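Local coordinates for HD-GYP domain-containing protein (PDB 3TM8) that holds a pair of iron ions in an unconventional HD-GYP domain, a fold of cyclic-di-GMP phosphodiesterases, although its own activity is not established, at residues L201-G206 and G255-T260; D38-V43 and M49-R54. All coordinates share one frame; numbering follows the deposited sequence. Where two conformers were deposited one is given.

Contact 1. Residues L201-G206 and G255-T260. With FE (Fe (III) ion), chain E; FE (Fe (III) ion), chain D.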
ATOM      1  N   LEU A 201       4.114   3.683   1.881  1.00  5.13           N
ATOM      2  CA  LEU A 201       3.785   2.881   0.724  0.50  4.93           C
ATOM      3  C   LEU A 201       4.818   1.773   0.499  1.00  5.54           C
ATOM      4  O   LEU A 201       4.456   0.639   0.160  1.00  6.02           O
ATOM      5  CB  LEU A 201       3.678   3.796  -0.486  0.50  5.11           C
ATOM      6  CG  LEU A 201       3.264   3.169  -1.801  0.50  5.62           C
ATOM      7  CD1 LEU A 201       1.945   2.436  -1.655  0.50  6.15           C
ATOM      8  CD2 LEU A 201       3.163   4.265  -2.842  0.50  5.82           C
ATOM      9  N   LEU A 202       6.089   2.098   0.699  1.00  5.04           N
ATOM     10  CA  LEU A 202       7.184   1.185   0.415  1.00  5.21           C
ATOM     11  C   LEU A 202       7.674   0.407   1.632  1.00  5.67           C
ATOM     12  O   LEU A 202       8.643  -0.344   1.523  1.00  6.00           O
ATOM     13  CB  LEU A 202       8.350   1.963  -0.193  1.00  6.02           C
ATOM     14  CG  LEU A 202       8.070   2.753  -1.481  1.00  6.32           C
ATOM     15  CD1 LEU A 202       9.305   3.551  -1.881  1.00  8.23           C
ATOM     16  CD2 LEU A 202       7.635   1.819  -2.615  1.00  7.02           C
ATOM     17  N   HIS A 203       7.008   0.573   2.777  1.00  5.06           N
ATOM     18  CA  HIS A 203       7.619   0.178   4.042  1.00  4.78           C
ATOM     19  C   HIS A 203       8.019  -1.291   4.105  1.00  5.11           C
ATOM     20  O   HIS A 203       9.030  -1.630   4.721  1.00  6.50           O
ATOM     21  CB  HIS A 203       6.761   0.576   5.254  1.00  5.77           C
ATOM     22  CG  HIS A 203       5.604  -0.337   5.529  1.00  5.43           C
ATOM     23  ND1 HIS A 203       4.387  -0.228   4.886  1.00  5.91           N
ATOM     24  CD2 HIS A 203       5.483  -1.377   6.390  1.00  5.15           C
ATOM     25  CE1 HIS A 203       3.567  -1.161   5.344  1.00  5.69           C
ATOM     26  NE2 HIS A 203       4.204  -1.862   6.265  1.00  5.59           N
ATOM     27  N   ASP A 204       7.233  -2.160   3.467  1.00  4.75           N
ATOM     28  CA  ASP A 204       7.447  -3.604   3.562  1.00  5.83           C
ATOM     29  C   ASP A 204       8.196  -4.191   2.380  1.00  5.67           C
ATOM     30  O   ASP A 204       8.066  -5.377   2.065  1.00  5.69           O
ATOM     31  CB  ASP A 204       6.123  -4.327   3.813  1.00  5.18           C
ATOM     32  CG  ASP A 204       5.820  -4.479   5.296  1.00  5.38           C
ATOM     33  OD1 ASP A 204       6.778  -4.422   6.100  1.00  5.33           O
ATOM     34  OD2 ASP A 204       4.630  -4.655   5.655  1.00  5.32           O
ATOM     35  N   TYR A 205       9.020  -3.366   1.747  1.00  6.05           N
ATOM     36  CA  TYR A 205       9.885  -3.832   0.672  1.00  7.07           C
ATOM     37  C   TYR A 205      10.665  -5.100   1.054  1.00  6.51           C
ATOM     38  O   TYR A 205      10.892  -5.982   0.219  1.00  7.40           O
ATOM     39  CB  TYR A 205      10.845  -2.714   0.262  1.00  7.16           C
ATOM     40  CG  TYR A 205      11.857  -3.130  -0.775  1.00  8.02           C
ATOM     41  CD1 TYR A 205      11.468  -3.776  -1.947  1.00  7.80           C
ATOM     42  CD2 TYR A 205      13.208  -2.885  -0.576  1.00 11.38           C
ATOM     43  CE1 TYR A 205      12.411  -4.151  -2.901  1.00  8.89           C
ATOM     44  CE2 TYR A 205      14.145  -3.264  -1.506  1.00 12.45           C
ATOM     45  CZ  TYR A 205      13.748  -3.895  -2.665  1.00 10.21           C
ATOM     46  OH  TYR A 205      14.709  -4.256  -3.572  1.00 12.14           O
ATOM     47  N   GLY A 206      11.062  -5.206   2.321  1.00  7.32           N
ATOM     48  CA  GLY A 206      11.800  -6.371   2.779  1.00  7.25           C
ATOM     49  C   GLY A 206      11.066  -7.691   2.627  1.00  7.28           C
ATOM     50  O   GLY A 206      11.702  -8.755   2.626  1.00  8.70           O
ATOM     51  N   GLY A 255      13.446   0.803   7.246  1.00  7.18           N
ATOM     52  CA  GLY A 255      14.271   0.122   8.226  1.00  8.22           C
ATOM     53  C   GLY A 255      13.780   0.163   9.659  1.00  8.41           C
ATOM     54  O   GLY A 255      14.127  -0.718  10.441  1.00  9.13           O
ATOM     55  N   GLN A 256      12.988   1.173  10.018  1.00  7.81           N
ATOM     56  CA  GLN A 256      12.645   1.396  11.431  1.00  8.83           C
ATOM     57  C   GLN A 256      11.180   1.137  11.774  1.00  8.72           C
ATOM     58  O   GLN A 256      10.775   1.301  12.925  1.00  8.13           O
ATOM     59  CB  GLN A 256      13.007   2.825  11.870  1.00  9.14           C
ATOM     60  CG  GLN A 256      14.462   3.196  11.706  1.00 10.28           C
ATOM     61  CD  GLN A 256      14.710   4.665  12.039  1.00 13.84           C
ATOM     62  OE1 GLN A 256      13.795   5.384  12.444  1.00 17.17           O
ATOM     63  NE2 GLN A 256      15.946   5.115  11.865  1.00 17.37           N
ATOM     64  N   HIS A 257      10.374   0.759  10.789  1.00  7.25           N
ATOM     65  CA  HIS A 257       8.931   0.743  11.011  1.00  7.39           C
ATOM     66  C   HIS A 257       8.450  -0.386  11.924  1.00  7.52           C
ATOM     67  O   HIS A 257       7.284  -0.398  12.304  1.00  7.77           O
ATOM     68  CB  HIS A 257       8.185   0.663   9.683  1.00  7.08           C
ATOM     69  CG  HIS A 257       8.269  -0.689   9.042  1.00  6.74           C
ATOM     70  ND1 HIS A 257       9.245  -1.027   8.130  1.00  6.93           N
ATOM     71  CD2 HIS A 257       7.524  -1.807   9.223  1.00  5.76           C
ATOM     72  CE1 HIS A 257       9.086  -2.288   7.760  1.00  6.26           C
ATOM     73  NE2 HIS A 257       8.050  -2.785   8.413  1.00  5.64           N
ATOM     74  N   GLU A 258       9.319  -1.348  12.240  1.00  7.85           N
ATOM     75  CA  GLU A 258       8.961  -2.400  13.198  1.00  8.27           C
ATOM     76  C   GLU A 258       9.490  -2.091  14.595  1.00  9.70           C
ATOM     77  O   GLU A 258       9.333  -2.890  15.520  1.00 10.81           O
ATOM     78  CB  GLU A 258       9.468  -3.769  12.748  1.00  8.34           C
ATOM     79  CG  GLU A 258       8.865  -4.256  11.442  1.00  8.48           C
ATOM     80  CD  GLU A 258       7.360  -4.479  11.493  1.00  8.27           C
ATOM     81  OE1 GLU A 258       6.739  -4.347  12.569  1.00  9.75           O
ATOM     82  OE2 GLU A 258       6.793  -4.800  10.435  1.00  7.65           O
ATOM     83  N   GLU A 259      10.118  -0.933  14.760  1.00 10.91           N
ATOM     84  CA  GLU A 259      10.636  -0.552  16.062  1.00 12.15           C
ATOM     85  C   GLU A 259       9.497  -0.080  16.949  1.00 12.48           C
ATOM     86  O   GLU A 259       8.499   0.453  16.465  1.00 12.90           O
ATOM     87  CB  GLU A 259      11.723   0.514  15.925  1.00 13.75           C
ATOM     88  CG  GLU A 259      12.935   0.036  15.137  1.00 14.00           C
ATOM     89  CD  GLU A 259      13.400  -1.357  15.555  1.00 15.33           C
ATOM     90  OE1 GLU A 259      13.790  -1.535  16.732  1.00 15.85           O
ATOM     91  OE2 GLU A 259      13.384  -2.274  14.706  1.00 15.39           O
ATOM     92  N   THR A 260       9.651  -0.297  18.251  1.00 12.73           N
ATOM     93  CA  THR A 260       8.628   0.060  19.221  1.00 14.09           C
ATOM     94  C   THR A 260       9.238   1.029  20.216  1.00 13.99           C
ATOM     95  O   THR A 260      10.457   1.074  20.374  1.00 15.07           O
ATOM     96  CB  THR A 260       8.096  -1.188  19.953  1.00 16.30           C
ATOM     97  OG1 THR A 260       9.177  -1.841  20.628  1.00 16.27           O
ATOM     98  CG2 THR A 260       7.473  -2.158  18.963  1.00 17.35           C
TER
HETATM   99 FE    FE E 903       6.856  -4.635   8.234  1.00  5.65          FE
HETATM  100 FE    FE D 902       3.668  -3.806   7.312  1.00  5.02          FE
HETATM  101  O   HOH W   1       5.265  -3.572   8.446  1.00  5.37           O

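Contact 2. Residues D38-V43 and M49-R54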
ATOM      1  N   ASP A  38     -10.409  -1.218 -23.855  1.00 10.75           N
ATOM      2  CA  ASP A  38     -10.371  -1.446 -25.302  1.00 11.82           C
ATOM      3  C   ASP A  38      -9.218  -2.393 -25.620  1.00 10.85           C
ATOM      4  O   ASP A  38      -8.467  -2.185 -26.576  1.00 14.61           O
ATOM      5  CB  ASP A  38     -10.203  -0.118 -26.054  1.00 14.56           C
ATOM      6  CG  ASP A  38     -10.184  -0.287 -27.570  1.00 20.01           C
ATOM      7  OD1 ASP A  38     -10.916  -1.151 -28.087  1.00 22.18           O
ATOM      8  OD2 ASP A  38      -9.429   0.450 -28.249  1.00 22.23           O
ATOM      9  N   PHE A  39      -9.079  -3.423 -24.789  1.00  9.47           N
ATOM     10  CA  PHE A  39      -8.084  -4.478 -24.965  1.00  8.57           C
ATOM     11  C   PHE A  39      -8.568  -5.729 -24.233  1.00  7.22           C
ATOM     12  O   PHE A  39      -9.340  -5.632 -23.280  1.00  8.91           O
ATOM     13  CB  PHE A  39      -6.727  -4.052 -24.391  1.00  8.16           C
ATOM     14  CG  PHE A  39      -6.808  -3.493 -22.992  1.00  8.11           C
ATOM     15  CD1 PHE A  39      -6.694  -4.315 -21.880  1.00  7.84           C
ATOM     16  CD2 PHE A  39      -7.001  -2.138 -22.797  1.00  8.00           C
ATOM     17  CE1 PHE A  39      -6.779  -3.786 -20.591  1.00  8.13           C
ATOM     18  CE2 PHE A  39      -7.095  -1.606 -21.518  1.00  8.13           C
ATOM     19  CZ  PHE A  39      -6.980  -2.425 -20.414  1.00  8.70           C
ATOM     20  N   ASN A  40      -8.150  -6.908 -24.693  1.00  6.87           N
ATOM     21  CA  ASN A  40      -8.325  -8.126 -23.904  1.00  7.42           C
ATOM     22  C   ASN A  40      -7.299  -8.192 -22.780  1.00  6.79           C
ATOM     23  O   ASN A  40      -6.227  -7.611 -22.884  1.00  7.36           O
ATOM     24  CB  ASN A  40      -8.080  -9.367 -24.765  1.00  8.74           C
ATOM     25  CG  ASN A  40      -9.205  -9.669 -25.733  1.00 10.04           C
ATOM     26  OD1 ASN A  40     -10.321  -9.137 -25.634  1.00 10.33           O
ATOM     27  ND2 ASN A  40      -8.913 -10.566 -26.676  1.00 10.30           N
ATOM     28  N   ALA A  41      -7.598  -8.963 -21.735  1.00  6.68           N
ATOM     29  CA  ALA A  41      -6.594  -9.280 -20.717  1.00  6.75           C
ATOM     30  C   ALA A  41      -6.646 -10.766 -20.389  1.00  6.66           C
ATOM     31  O   ALA A  41      -7.722 -11.373 -20.342  1.00  7.62           O
ATOM     32  CB  ALA A  41      -6.765  -8.426 -19.462  1.00  8.15           C
ATOM     33  N   TYR A  42      -5.465 -11.332 -20.181  1.00  6.46           N
ATOM     34  CA  TYR A  42      -5.271 -12.762 -20.053  1.00  6.48           C
ATOM     35  C   TYR A  42      -4.688 -13.107 -18.693  1.00  6.02           C
ATOM     36  O   TYR A  42      -3.887 -12.350 -18.138  1.00  6.81           O
ATOM     37  CB  TYR A  42      -4.311 -13.243 -21.144  1.00  6.89           C
ATOM     38  CG  TYR A  42      -4.808 -12.963 -22.548  1.00  6.95           C
ATOM     39  CD1 TYR A  42      -5.397 -13.966 -23.309  1.00  8.06           C
ATOM     40  CD2 TYR A  42      -4.711 -11.689 -23.102  1.00  7.61           C
ATOM     41  CE1 TYR A  42      -5.865 -13.709 -24.586  1.00  8.03           C
ATOM     42  CE2 TYR A  42      -5.180 -11.420 -24.375  1.00  7.70           C
ATOM     43  CZ  TYR A  42      -5.754 -12.430 -25.114  1.00  8.10           C
ATOM     44  OH  TYR A  42      -6.211 -12.146 -26.380  1.00 10.11           O
ATOM     45  N   VAL A  43      -5.109 -14.250 -18.156  1.00  6.48           N
ATOM     46  CA  VAL A  43      -4.541 -14.806 -16.937  1.00  7.08           C
ATOM     47  C   VAL A  43      -3.658 -15.986 -17.337  1.00  6.52           C
ATOM     48  O   VAL A  43      -4.045 -16.811 -18.170  1.00  8.39           O
ATOM     49  CB  VAL A  43      -5.656 -15.296 -15.973  1.00  8.30           C
ATOM     50  CG1 VAL A  43      -5.057 -16.024 -14.775  1.00  9.99           C
ATOM     51  CG2 VAL A  43      -6.523 -14.129 -15.512  1.00 10.15           C
ATOM     52  N   MET A  49      -1.581 -18.292 -21.878  1.00  8.45           N
ATOM     53  CA  MET A  49      -2.330 -17.053 -21.696  1.00  8.57           C
ATOM     54  C   MET A  49      -3.799 -17.299 -21.977  1.00  7.81           C
ATOM     55  O   MET A  49      -4.196 -17.519 -23.120  1.00  9.63           O
ATOM     56  CB  MET A  49      -1.792 -15.957 -22.618  1.00  9.49           C
ATOM     57  CG  MET A  49      -0.342 -15.641 -22.364  1.00 11.78           C
ATOM     58  SD  MET A  49      -0.097 -15.026 -20.684  1.00 13.31           S
ATOM     59  CE  MET A  49       1.656 -14.651 -20.703  1.00 14.97           C
ATOM     60  N   ILE A  50      -4.609 -17.270 -20.931  1.00  6.42           N
ATOM     61  CA  ILE A  50      -6.015 -17.611 -21.043  1.00  8.37           C
ATOM     62  C   ILE A  50      -6.876 -16.356 -20.983  1.00  7.57           C
ATOM     63  O   ILE A  50      -6.824 -15.597 -20.012  1.00  7.09           O
ATOM     64  CB  ILE A  50      -6.439 -18.557 -19.905  1.00  9.68           C
ATOM     65  CG1 ILE A  50      -5.440 -19.711 -19.752  1.00 10.50           C
ATOM     66  CG2 ILE A  50      -7.843 -19.056 -20.151  1.00 11.33           C
ATOM     67  CD1 ILE A  50      -5.211 -20.526 -21.001  1.00 11.63           C
ATOM     68  N   LEU A  51      -7.668 -16.128 -22.022  1.00  7.35           N
ATOM     69  CA  LEU A  51      -8.516 -14.942 -22.077  1.00  7.81           C
ATOM     70  C   LEU A  51      -9.451 -14.888 -20.871  1.00  7.77           C
ATOM     71  O   LEU A  51     -10.145 -15.863 -20.579  1.00  8.44           O
ATOM     72  CB  LEU A  51      -9.332 -14.951 -23.368  1.00  8.57           C
ATOM     73  CG  LEU A  51     -10.298 -13.796 -23.607  1.00 10.78           C
ATOM     74  CD1 LEU A  51      -9.542 -12.489 -23.686  1.00 11.88           C
ATOM     75  CD2 LEU A  51     -11.077 -14.048 -24.901  1.00 11.74           C
ATOM     76  N   TYR A  52      -9.466 -13.750 -20.179  1.00  7.00           N
ATOM     77  CA  TYR A  52     -10.277 -13.591 -18.980  1.00  7.57           C
ATOM     78  C   TYR A  52     -11.123 -12.309 -19.026  1.00  7.54           C
ATOM     79  O   TYR A  52     -12.306 -12.334 -18.687  1.00  9.34           O
ATOM     80  CB  TYR A  52      -9.394 -13.622 -17.726  1.00  7.81           C
ATOM     81  CG  TYR A  52     -10.172 -13.555 -16.434  1.00  7.60           C
ATOM     82  CD1 TYR A  52     -11.153 -14.493 -16.142  1.00  9.46           C
ATOM     83  CD2 TYR A  52      -9.913 -12.568 -15.494  1.00  7.34           C
ATOM     84  CE1 TYR A  52     -11.868 -14.433 -14.956  1.00 10.60           C
ATOM     85  CE2 TYR A  52     -10.618 -12.503 -14.315  1.00  8.01           C
ATOM     86  CZ  TYR A  52     -11.592 -13.437 -14.043  1.00  8.53           C
ATOM     87  OH  TYR A  52     -12.307 -13.391 -12.866  1.00 10.50           O
ATOM     88  N   LEU A  53     -10.514 -11.196 -19.434  1.00  7.91           N
ATOM     89  CA  LEU A  53     -11.240  -9.940 -19.593  1.00  8.27           C
ATOM     90  C   LEU A  53     -11.333  -9.594 -21.070  1.00  8.39           C
ATOM     91  O   LEU A  53     -10.354  -9.703 -21.810  1.00  8.89           O
ATOM     92  CB  LEU A  53     -10.537  -8.809 -18.837  1.00  8.08           C
ATOM     93  CG  LEU A  53     -10.170  -9.120 -17.383  1.00  8.89           C
ATOM     94  CD1 LEU A  53      -9.428  -7.938 -16.765  1.00  9.55           C
ATOM     95  CD2 LEU A  53     -11.398  -9.478 -16.558  1.00  9.59           C
ATOM     96  N   ARG A  54     -12.506  -9.152 -21.493  1.00 10.11           N
ATOM     97  CA  ARG A  54     -12.735  -8.885 -22.904  1.00 10.84           C
ATOM     98  C   ARG A  54     -12.932  -7.412 -23.181  1.00 10.51           C
ATOM     99  O   ARG A  54     -13.354  -6.664 -22.310  1.00 11.16           O
ATOM    100  CB  ARG A  54     -13.944  -9.677 -23.381  1.00 13.16           C
ATOM    101  CG  ARG A  54     -13.674 -11.157 -23.461  1.00 16.13           C
ATOM    102  CD  ARG A  54     -14.955 -11.937 -23.540  1.00 19.15           C
ATOM    103  NE  ARG A  54     -14.688 -13.357 -23.730  1.00 21.79           N
ATOM    104  CZ  ARG A  54     -14.277 -14.173 -22.766  1.00 22.73           C
ATOM    105  NH1 ARG A  54     -14.079 -13.710 -21.536  1.00 22.46           N
ATOM    106  NH2 ARG A  54     -14.059 -15.452 -23.033  1.00 25.25           N
TER

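Contact 1. Residues L201-G206 and G255-T260
Asp-204 and His-257 meet at one iron ion of a two-iron centre, and metal bonds are the main tie between residues 201-206 and 255-260. The carboxylate of Asp-204 bridges: OD1 lies 2.1 Å from the chain E iron, while OD2 reaches the chain D iron. A short acid with two oxygens suits that place. His-257 NE2 binds the chain E iron at 2.2 Å, and Glu-258, its longer chain bent at chi2, binds it through OE2. On the other iron sits His-203 NE2, at 2.3 Å. Water 1 joins both metals, its O 1.9 Å from the chain E iron.

The two imidazoles also form a T-shaped pair. The edge of His-203 points at one face of His-257, with CD2 of His-203 3.5 Å from CD2 of His-257 and the ring planes 81° apart. In His-257, chi1 of 73° swings the ring toward residues 201-206, and chi2 near -90° turns it so that NE2 meets the iron.

Hydrogen bonds from His-203 ND1 to Ala-200 and His-257 ND1 to Ile-253 would help hold the ring rotations with each NE2 directed at iron. Consecutive His-203 and Asp-204 form the HD motif. They lie at the C-terminal end of helix 190-202, as His-257 and Glu-258 do at that of helix 248-256; His-170 (helix 167-185) and Asn-285 (helix 276-293) on the chain D iron and His-232 (helix 223-240) on the chain E iron complete the protein ligands.

Contact 2. Residues D38-V43 and M49-R54
An antiparallel beta hairpin, strands 41-45 and 48-53, carries this contact, and a classic beta bulge interrupts its pairing where Tyr-52 and Leu-53 both face Ala-41. The carbonyl of Ala-41 accepts two hydrogen bonds, from Tyr-52 N at 3.0 Å and from Leu-53 N at 2.9 Å; the first donor lies in the carbonyl plane and the second is tilted 23° from it. Ala-41 N returns a bond to Leu-53 O. Beyond the bulge, Val-43 and Ile-50 make a hydrogen-bonded pair, with Val-43 N 2.9 Å from Ile-50 O.

Tyr-42 and Leu-51 form the non-hydrogen-bonded pair between the Ala-41/Leu-53 and Val-43/Ile-50 pairs. Leu-51 CD1 sits over one face of the tyrosine ring, a CH-pi contact 4.3 Å from its centroid, and the same methyl rests 3.5 Å from Asn-40 CG. Leucine suits this place because CG, anti to the backbone N (chi1 179°), carries CD1 across to both flat groups.

On the face with Ala-41 and Val-43, the small Ala-41 CB packs 3.8 Å from Leu-53 CD1, and Val-43 CG2 lies 3.7 Å from Tyr-52 CB. Tyr-52 runs on alongside Val-43, its OH hydrogen-bonded to Arg-66 O. Ala-41 and Val-43 also touch Met-75 of strand 74-78. One carbonyl serving two successive NH groups, with a register shift of one, is the signature of the classic bulge in antiparallel hairpins.

In the fold
The two contacts lie on opposite sides of the chain's centre, about 35 Å apart between centres and about 21 Å at their nearest atoms, and do not touch. Contact 2 closes before contact 1 opens. The hairpin of contact 2 belongs to the N-terminal part, which contains all the strands, and helices 82-97, 105-125 and 130-149 follow it along the chain. Contact 1 lies within the HD domain, among helices, where residues at the C-terminal ends of helices 190-202 and 248-256 meet at the irons. The two contacts share neither a sheet nor a helix. The irons thus lie in the helical HD part, with contact 2 away from the metal sites.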